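Local coordinates for protein iron transport multicopper oxidase FET3 (Saccharomyces cerevisiae, PDB 1ZPU) that oxidises ferrous to ferric iron with four copper ions and molecular oxygen, supplying a permease for high-affinity iron uptake, and also oxidises cuprous copper, at residues A[349-360]-A[481-492]. Residues are numbered along the deposited sequence; the frame is centred on the assembly and turned at random.
With NAG (2-acetamido-2-deoxy-beta-D-glucopyranose), chain B.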
ATOM      1  N   LEU A 349     -11.433   2.069 -16.169  1.00 68.71           N
ATOM      2  CA  LEU A 349     -11.916   3.441 -16.353  1.00 68.68           C
ATOM      3  C   LEU A 349     -12.220   3.783 -17.817  1.00 68.87           C
ATOM      4  O   LEU A 349     -13.236   4.412 -18.119  1.00 68.94           O
ATOM      5  CB  LEU A 349     -10.938   4.451 -15.747  1.00 68.63           C
ATOM      6  CG  LEU A 349     -11.260   5.949 -15.778  1.00 68.24           C
ATOM      7  CD1 LEU A 349     -12.532   6.287 -15.026  1.00 67.48           C
ATOM      8  CD2 LEU A 349     -10.105   6.712 -15.197  1.00 67.97           C
ATOM      9  N   MET A 350     -11.352   3.342 -18.719  1.00 68.96           N
ATOM     10  CA  MET A 350     -11.529   3.593 -20.137  1.00 69.08           C
ATOM     11  C   MET A 350     -12.828   2.995 -20.685  1.00 69.17           C
ATOM     12  O   MET A 350     -13.435   3.560 -21.613  1.00 69.07           O
ATOM     13  CB  MET A 350     -10.308   3.101 -20.913  1.00 69.20           C
ATOM     14  CG  MET A 350      -9.189   4.128 -21.042  1.00 69.36           C
ATOM     15  SD  MET A 350      -8.437   4.664 -19.481  1.00 72.47           S
ATOM     16  CE  MET A 350      -6.929   5.428 -20.088  1.00 70.48           C
ATOM     17  N   THR A 351     -13.269   1.872 -20.113  1.00 69.19           N
ATOM     18  CA  THR A 351     -14.527   1.275 -20.572  1.00 69.34           C
ATOM     19  C   THR A 351     -15.731   1.991 -19.972  1.00 69.27           C
ATOM     20  O   THR A 351     -16.709   2.226 -20.682  1.00 69.45           O
ATOM     21  CB  THR A 351     -14.626  -0.286 -20.444  1.00 69.27           C
ATOM     22  OG1 THR A 351     -15.352  -0.655 -19.267  1.00 69.99           O
ATOM     23  CG2 THR A 351     -13.260  -0.953 -20.458  1.00 69.24           C
ATOM     24  N   VAL A 352     -15.659   2.374 -18.696  1.00 69.11           N
ATOM     25  CA  VAL A 352     -16.738   3.187 -18.103  1.00 69.05           C
ATOM     26  C   VAL A 352     -16.940   4.528 -18.838  1.00 69.08           C
ATOM     27  O   VAL A 352     -18.078   4.981 -19.029  1.00 68.96           O
ATOM     28  CB  VAL A 352     -16.636   3.365 -16.540  1.00 68.76           C
ATOM     29  CG1 VAL A 352     -15.368   2.795 -15.981  1.00 68.89           C
ATOM     30  CG2 VAL A 352     -16.840   4.822 -16.115  1.00 68.39           C
ATOM     31  N   LEU A 353     -15.840   5.127 -19.283  1.00 69.03           N
ATOM     32  CA  LEU A 353     -15.910   6.393 -20.000  1.00 68.96           C
ATOM     33  C   LEU A 353     -16.348   6.272 -21.460  1.00 69.10           C
ATOM     34  O   LEU A 353     -16.462   7.285 -22.155  1.00 69.35           O
ATOM     35  CB  LEU A 353     -14.586   7.146 -19.899  1.00 68.63           C
ATOM     36  CG  LEU A 353     -14.297   7.682 -18.498  1.00 68.59           C
ATOM     37  CD1 LEU A 353     -12.911   8.308 -18.438  1.00 68.31           C
ATOM     38  CD2 LEU A 353     -15.361   8.670 -18.031  1.00 68.04           C
ATOM     39  N   SER A 354     -16.606   5.055 -21.930  1.00 69.09           N
ATOM     40  CA  SER A 354     -17.061   4.877 -23.316  1.00 69.16           C
ATOM     41  C   SER A 354     -18.151   3.820 -23.491  1.00 69.12           C
ATOM     42  O   SER A 354     -18.435   3.405 -24.610  1.00 69.09           O
ATOM     43  CB  SER A 354     -15.878   4.593 -24.248  1.00 69.15           C
ATOM     44  OG  SER A 354     -15.148   3.467 -23.802  1.00 69.55           O
ATOM     45  N   SER A 355     -18.759   3.406 -22.384  1.00 69.15           N
ATOM     46  CA  SER A 355     -19.852   2.436 -22.394  1.00 69.16           C
ATOM     47  C   SER A 355     -21.215   3.117 -22.334  1.00 69.15           C
ATOM     48  O   SER A 355     -22.248   2.462 -22.486  1.00 69.14           O
ATOM     49  CB  SER A 355     -19.721   1.479 -21.208  1.00 69.20           C
ATOM     50  OG  SER A 355     -19.701   2.182 -19.973  1.00 69.41           O
ATOM     51  N   GLY A 356     -21.209   4.426 -22.096  1.00 69.16           N
ATOM     52  CA  GLY A 356     -22.436   5.204 -21.985  1.00 69.18           C
ATOM     53  C   GLY A 356     -23.347   4.738 -20.866  1.00 69.22           C
ATOM     54  O   GLY A 356     -22.981   4.761 -19.697  1.00 69.27           O
ATOM     55  N   ASP A 357     -24.539   4.296 -21.234  1.00 69.34           N
ATOM     56  CA  ASP A 357     -25.552   3.926 -20.253  1.00 69.50           C
ATOM     57  C   ASP A 357     -25.454   2.470 -19.795  1.00 69.47           C
ATOM     58  O   ASP A 357     -26.237   2.024 -18.956  1.00 69.67           O
ATOM     59  CB  ASP A 357     -26.949   4.275 -20.772  1.00 69.62           C
ATOM     60  CG  ASP A 357     -27.172   5.784 -20.854  1.00 70.51           C
ATOM     61  OD1 ASP A 357     -28.044   6.229 -21.643  1.00 70.78           O
ATOM     62  OD2 ASP A 357     -26.463   6.527 -20.127  1.00 71.45           O
ATOM     63  N   GLN A 358     -24.473   1.745 -20.324  1.00 69.30           N
ATOM     64  CA  GLN A 358     -24.276   0.336 -19.991  1.00 69.12           C
ATOM     65  C   GLN A 358     -23.233   0.152 -18.881  1.00 69.18           C
ATOM     66  O   GLN A 358     -22.844  -0.974 -18.539  1.00 69.14           O
ATOM     67  CB  GLN A 358     -23.840  -0.434 -21.235  1.00 68.97           C
ATOM     68  CG  GLN A 358     -24.909  -0.604 -22.279  1.00 68.96           C
ATOM     69  CD  GLN A 358     -24.788  -1.927 -23.004  1.00 68.98           C
ATOM     70  OE1 GLN A 358     -24.510  -1.969 -24.203  1.00 68.83           O
ATOM     71  NE2 GLN A 358     -24.987  -3.023 -22.270  1.00 68.90           N
ATOM     72  N   ALA A 359     -22.787   1.267 -18.319  1.00 69.12           N
ATOM     73  CA  ALA A 359     -21.767   1.271 -17.288  1.00 69.12           C
ATOM     74  C   ALA A 359     -22.231   0.657 -15.963  1.00 69.17           C
ATOM     75  O   ALA A 359     -21.409   0.337 -15.112  1.00 69.36           O
ATOM     76  CB  ALA A 359     -21.276   2.691 -17.076  1.00 69.03           C
ATOM     77  N   ASN A 360     -23.539   0.502 -15.793  1.00 69.36           N
ATOM     78  CA  ASN A 360     -24.104  -0.072 -14.575  1.00 69.64           C
ATOM     79  C   ASN A 360     -24.177  -1.593 -14.622  1.00 69.53           C
ATOM     80  O   ASN A 360     -24.401  -2.244 -13.596  1.00 69.56           O
ATOM     81  CB  ASN A 360     -25.498   0.504 -14.288  1.00 70.24           C
ATOM     82  CG  ASN A 360     -25.980   0.193 -12.872  1.00 71.80           C
ATOM     83  OD1 ASN A 360     -25.171   0.059 -11.945  1.00 71.47           O
ATOM     84  ND2 ASN A 360     -27.307   0.080 -12.704  1.00 74.06           N
ATOM     85  N   PRO A 481     -20.425   4.519 -11.675  1.00 69.47           N
ATOM     86  CA  PRO A 481     -19.882   4.851 -12.986  1.00 69.33           C
ATOM     87  C   PRO A 481     -20.602   6.026 -13.633  1.00 69.27           C
ATOM     88  O   PRO A 481     -19.997   6.735 -14.433  1.00 69.32           O
ATOM     89  CB  PRO A 481     -20.119   3.576 -13.805  1.00 69.34           C
ATOM     90  CG  PRO A 481     -21.104   2.768 -13.013  1.00 69.51           C
ATOM     91  CD  PRO A 481     -20.803   3.098 -11.594  1.00 69.59           C
ATOM     92  N   PHE A 482     -21.872   6.238 -13.294  1.00 69.10           N
ATOM     93  CA  PHE A 482     -22.599   7.386 -13.836  1.00 69.08           C
ATOM     94  C   PHE A 482     -22.091   8.694 -13.234  1.00 69.12           C
ATOM     95  O   PHE A 482     -21.999   9.703 -13.929  1.00 69.18           O
ATOM     96  CB  PHE A 482     -24.115   7.243 -13.658  1.00 68.80           C
ATOM     97  CG  PHE A 482     -24.710   6.076 -14.404  1.00 68.47           C
ATOM     98  CD1 PHE A 482     -25.632   5.238 -13.784  1.00 68.11           C
ATOM     99  CD2 PHE A 482     -24.345   5.806 -15.721  1.00 68.04           C
ATOM    100  CE1 PHE A 482     -26.185   4.152 -14.464  1.00 67.74           C
ATOM    101  CE2 PHE A 482     -24.891   4.724 -16.405  1.00 67.92           C
ATOM    102  CZ  PHE A 482     -25.810   3.895 -15.773  1.00 67.88           C
ATOM    103  N   GLY A 483     -21.748   8.668 -11.949  1.00 69.16           N
ATOM    104  CA  GLY A 483     -21.095   9.806 -11.295  1.00 69.05           C
ATOM    105  C   GLY A 483     -19.769  10.151 -11.952  1.00 68.99           C
ATOM    106  O   GLY A 483     -19.436  11.323 -12.108  1.00 68.94           O
ATOM    107  N   ILE A 484     -19.024   9.116 -12.340  1.00 69.00           N
ATOM    108  CA  ILE A 484     -17.754   9.274 -13.053  1.00 68.88           C
ATOM    109  C   ILE A 484     -17.985   9.964 -14.395  1.00 69.04           C
ATOM    110  O   ILE A 484     -17.305  10.934 -14.715  1.00 69.20           O
ATOM    111  CB  ILE A 484     -17.023   7.919 -13.267  1.00 68.74           C
ATOM    112  CG1 ILE A 484     -16.545   7.343 -11.942  1.00 68.20           C
ATOM    113  CG2 ILE A 484     -15.837   8.064 -14.207  1.00 68.37           C
ATOM    114  CD1 ILE A 484     -16.311   5.860 -12.006  1.00 68.17           C
ATOM    115  N   GLN A 485     -18.955   9.472 -15.165  1.00 69.08           N
ATOM    116  CA  GLN A 485     -19.231  10.011 -16.496  1.00 69.01           C
ATOM    117  C   GLN A 485     -19.697  11.460 -16.435  1.00 69.20           C
ATOM    118  O   GLN A 485     -19.346  12.265 -17.295  1.00 69.33           O
ATOM    119  CB  GLN A 485     -20.301   9.187 -17.209  1.00 68.97           C
ATOM    120  CG  GLN A 485     -19.859   7.837 -17.728  1.00 68.66           C
ATOM    121  CD  GLN A 485     -21.042   6.967 -18.155  1.00 68.73           C
ATOM    122  OE1 GLN A 485     -22.174   7.167 -17.711  1.00 68.36           O
ATOM    123  NE2 GLN A 485     -20.777   5.991 -19.011  1.00 68.58           N
ATOM    124  N   ASP A 486     -20.498  11.778 -15.421  1.00 69.31           N
ATOM    125  CA  ASP A 486     -21.133  13.090 -15.319  1.00 69.36           C
ATOM    126  C   ASP A 486     -20.160  14.200 -14.949  1.00 69.34           C
ATOM    127  O   ASP A 486     -20.353  15.342 -15.357  1.00 69.42           O
ATOM    128  CB  ASP A 486     -22.299  13.052 -14.329  1.00 69.45           C
ATOM    129  CG  ASP A 486     -23.495  12.262 -14.857  1.00 70.32           C
ATOM    130  OD1 ASP A 486     -23.388  11.632 -15.938  1.00 71.00           O
ATOM    131  OD2 ASP A 486     -24.552  12.267 -14.187  1.00 71.26           O
ATOM    132  N   ALA A 487     -19.123  13.866 -14.184  1.00 69.23           N
ATOM    133  CA  ALA A 487     -18.117  14.853 -13.810  1.00 69.19           C
ATOM    134  C   ALA A 487     -17.172  15.138 -14.972  1.00 69.22           C
ATOM    135  O   ALA A 487     -16.620  14.222 -15.586  1.00 69.12           O
ATOM    136  CB  ALA A 487     -17.344  14.402 -12.582  1.00 69.29           C
ATOM    137  N   HIS A 488     -16.999  16.420 -15.265  1.00 69.32           N
ATOM    138  CA  HIS A 488     -16.137  16.877 -16.346  1.00 69.51           C
ATOM    139  C   HIS A 488     -14.659  16.626 -16.036  1.00 69.36           C
ATOM    140  O   HIS A 488     -13.914  16.148 -16.890  1.00 69.30           O
ATOM    141  CB  HIS A 488     -16.397  18.361 -16.595  1.00 69.78           C
ATOM    142  CG  HIS A 488     -15.455  18.993 -17.570  1.00 70.89           C
ATOM    143  ND1 HIS A 488     -14.140  19.276 -17.260  1.00 71.67           N
ATOM    144  CD2 HIS A 488     -15.646  19.426 -18.840  1.00 71.67           C
ATOM    145  CE1 HIS A 488     -13.557  19.843 -18.303  1.00 72.07           C
ATOM    146  NE2 HIS A 488     -14.450  19.948 -19.274  1.00 71.96           N
ATOM    147  N   SER A 489     -14.253  16.956 -14.810  1.00 69.28           N
ATOM    148  CA  SER A 489     -12.884  16.750 -14.317  1.00 69.25           C
ATOM    149  C   SER A 489     -12.358  15.321 -14.513  1.00 69.34           C
ATOM    150  O   SER A 489     -11.159  15.056 -14.384  1.00 69.38           O
ATOM    151  CB  SER A 489     -12.814  17.104 -12.821  1.00 69.17           C
ATOM    152  OG  SER A 489     -13.699  16.304 -12.045  1.00 68.30           O
ATOM    153  N   GLN A 490     -13.271  14.411 -14.821  1.00 69.34           N
ATOM    154  CA  GLN A 490     -12.973  12.997 -14.875  1.00 69.26           C
ATOM    155  C   GLN A 490     -12.573  12.542 -16.281  1.00 69.20           C
ATOM    156  O   GLN A 490     -11.953  11.489 -16.440  1.00 69.11           O
ATOM    157  CB  GLN A 490     -14.193  12.233 -14.383  1.00 69.24           C
ATOM    158  CG  GLN A 490     -13.892  10.896 -13.803  1.00 70.01           C
ATOM    159  CD  GLN A 490     -13.155  10.976 -12.493  1.00 70.40           C
ATOM    160  OE1 GLN A 490     -11.939  10.803 -12.453  1.00 70.81           O
ATOM    161  NE2 GLN A 490     -13.882  11.238 -11.410  1.00 70.23           N
ATOM    162  N   GLN A 491     -12.921  13.343 -17.290  1.00 69.22           N
ATOM    163  CA  GLN A 491     -12.618  13.015 -18.689  1.00 69.29           C
ATOM    164  C   GLN A 491     -11.112  12.916 -18.924  1.00 69.13           C
ATOM    165  O   GLN A 491     -10.343  13.685 -18.362  1.00 69.10           O
ATOM    166  CB  GLN A 491     -13.265  14.019 -19.664  1.00 69.47           C
ATOM    167  CG  GLN A 491     -14.811  14.159 -19.583  1.00 70.11           C
ATOM    168  CD  GLN A 491     -15.545  12.810 -19.624  1.00 71.21           C
ATOM    169  OE1 GLN A 491     -15.666  12.188 -20.683  1.00 71.41           O
ATOM    170  NE2 GLN A 491     -16.041  12.363 -18.464  1.00 70.93           N
ATOM    171  N   LEU A 492     -10.702  11.951 -19.744  1.00 69.07           N
ATOM    172  CA  LEU A 492      -9.287  11.688 -19.999  1.00 68.93           C
ATOM    173  C   LEU A 492      -8.646  12.790 -20.826  1.00 68.96           C
ATOM    174  O   LEU A 492      -9.211  13.252 -21.816  1.00 69.18           O
ATOM    175  CB  LEU A 492      -9.075  10.328 -20.677  1.00 68.60           C
ATOM    176  CG  LEU A 492      -9.629   9.104 -19.945  1.00 68.75           C
ATOM    177  CD1 LEU A 492      -9.787   7.920 -20.886  1.00 68.91           C
ATOM    178  CD2 LEU A 492      -8.792   8.729 -18.733  1.00 68.42           C
TER
HETATM  179  C1  NAG B2018     -27.679  -0.262 -11.340  1.00 78.48           C
HETATM  180  C2  NAG B2018     -28.611  -1.411 -10.928  1.00 80.78           C
HETATM  181  C3  NAG B2018     -30.065  -0.999 -10.592  1.00 81.13           C
HETATM  182  C4  NAG B2018     -30.414   0.506 -10.626  1.00 81.09           C
HETATM  183  C5  NAG B2018     -29.243   1.427 -11.019  1.00 80.62           C
HETATM  184  C6  NAG B2018     -29.380   2.855 -10.494  1.00 80.66           C
HETATM  185  C7  NAG B2018     -27.878  -3.454 -12.127  1.00 82.14           C
HETATM  186  C8  NAG B2018     -27.737  -4.002 -13.522  1.00 82.25           C
HETATM  187  N2  NAG B2018     -28.670  -2.387 -12.006  1.00 81.60           N
HETATM  188  O3  NAG B2018     -30.449  -1.538  -9.337  1.00 81.27           O
HETATM  189  O4  NAG B2018     -31.504   0.693 -11.517  1.00 80.98           O
HETATM  190  O5  NAG B2018     -28.011   0.884 -10.580  1.00 79.33           O
HETATM  191  O6  NAG B2018     -28.589   3.711 -11.316  1.00 80.17           O
HETATM  192  O7  NAG B2018     -27.296  -3.989 -11.179  1.00 82.50           O
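The amide nitrogen NE2 of Gln485 is gripped by two backbone carbonyls, one within helix 348-352 and one farther along the chain. It donates to Gly356 O at 2.6 Å, on a lone pair and within the Gln485 amide plane. Val352 O, at 2.9 Å from NE2, is tilted from that plane and takes its bond nearly along the C=O axis. Glutamine suits this place because its chain, extended beyond CG (chi2 168°), spans from helix 481-486 and offers both N-H groups of one amide. With an alanine here, both carbonyls would lose this donor and the turn at Gly356 would probably be free to shift. Gly356 has positive phi, which a residue without a side chain accepts easily.

Apolar groups fill in alongside. Ile484 CG2 is a shared methyl, touching Leu349 CD1 at 3.8 Å, Val352 CG2 and Leu353 CD2. Leu353 forks, its CD1 lying against Leu492 CG (3.7 Å), while the flexible Met350 lays SD beside Leu492 CD1. Ala359, small enough for close approach, sets CB 3.6 Å from Pro481 CB. Phe482, flat and apolar, turns its ring edge to Gly356 O, Asp357 O and NAG O6, and its CZ meets Asn360 CB (3.7 Å); Asn360 ND2 is covalently bonded to NAG C1.

The contact joins part of the third plastocyanin-like domain to the chain following strand 474-479: Pro481 and Asn360 rest on strand 371-374, whereas Met350 and Leu492 pack against helix 494-502.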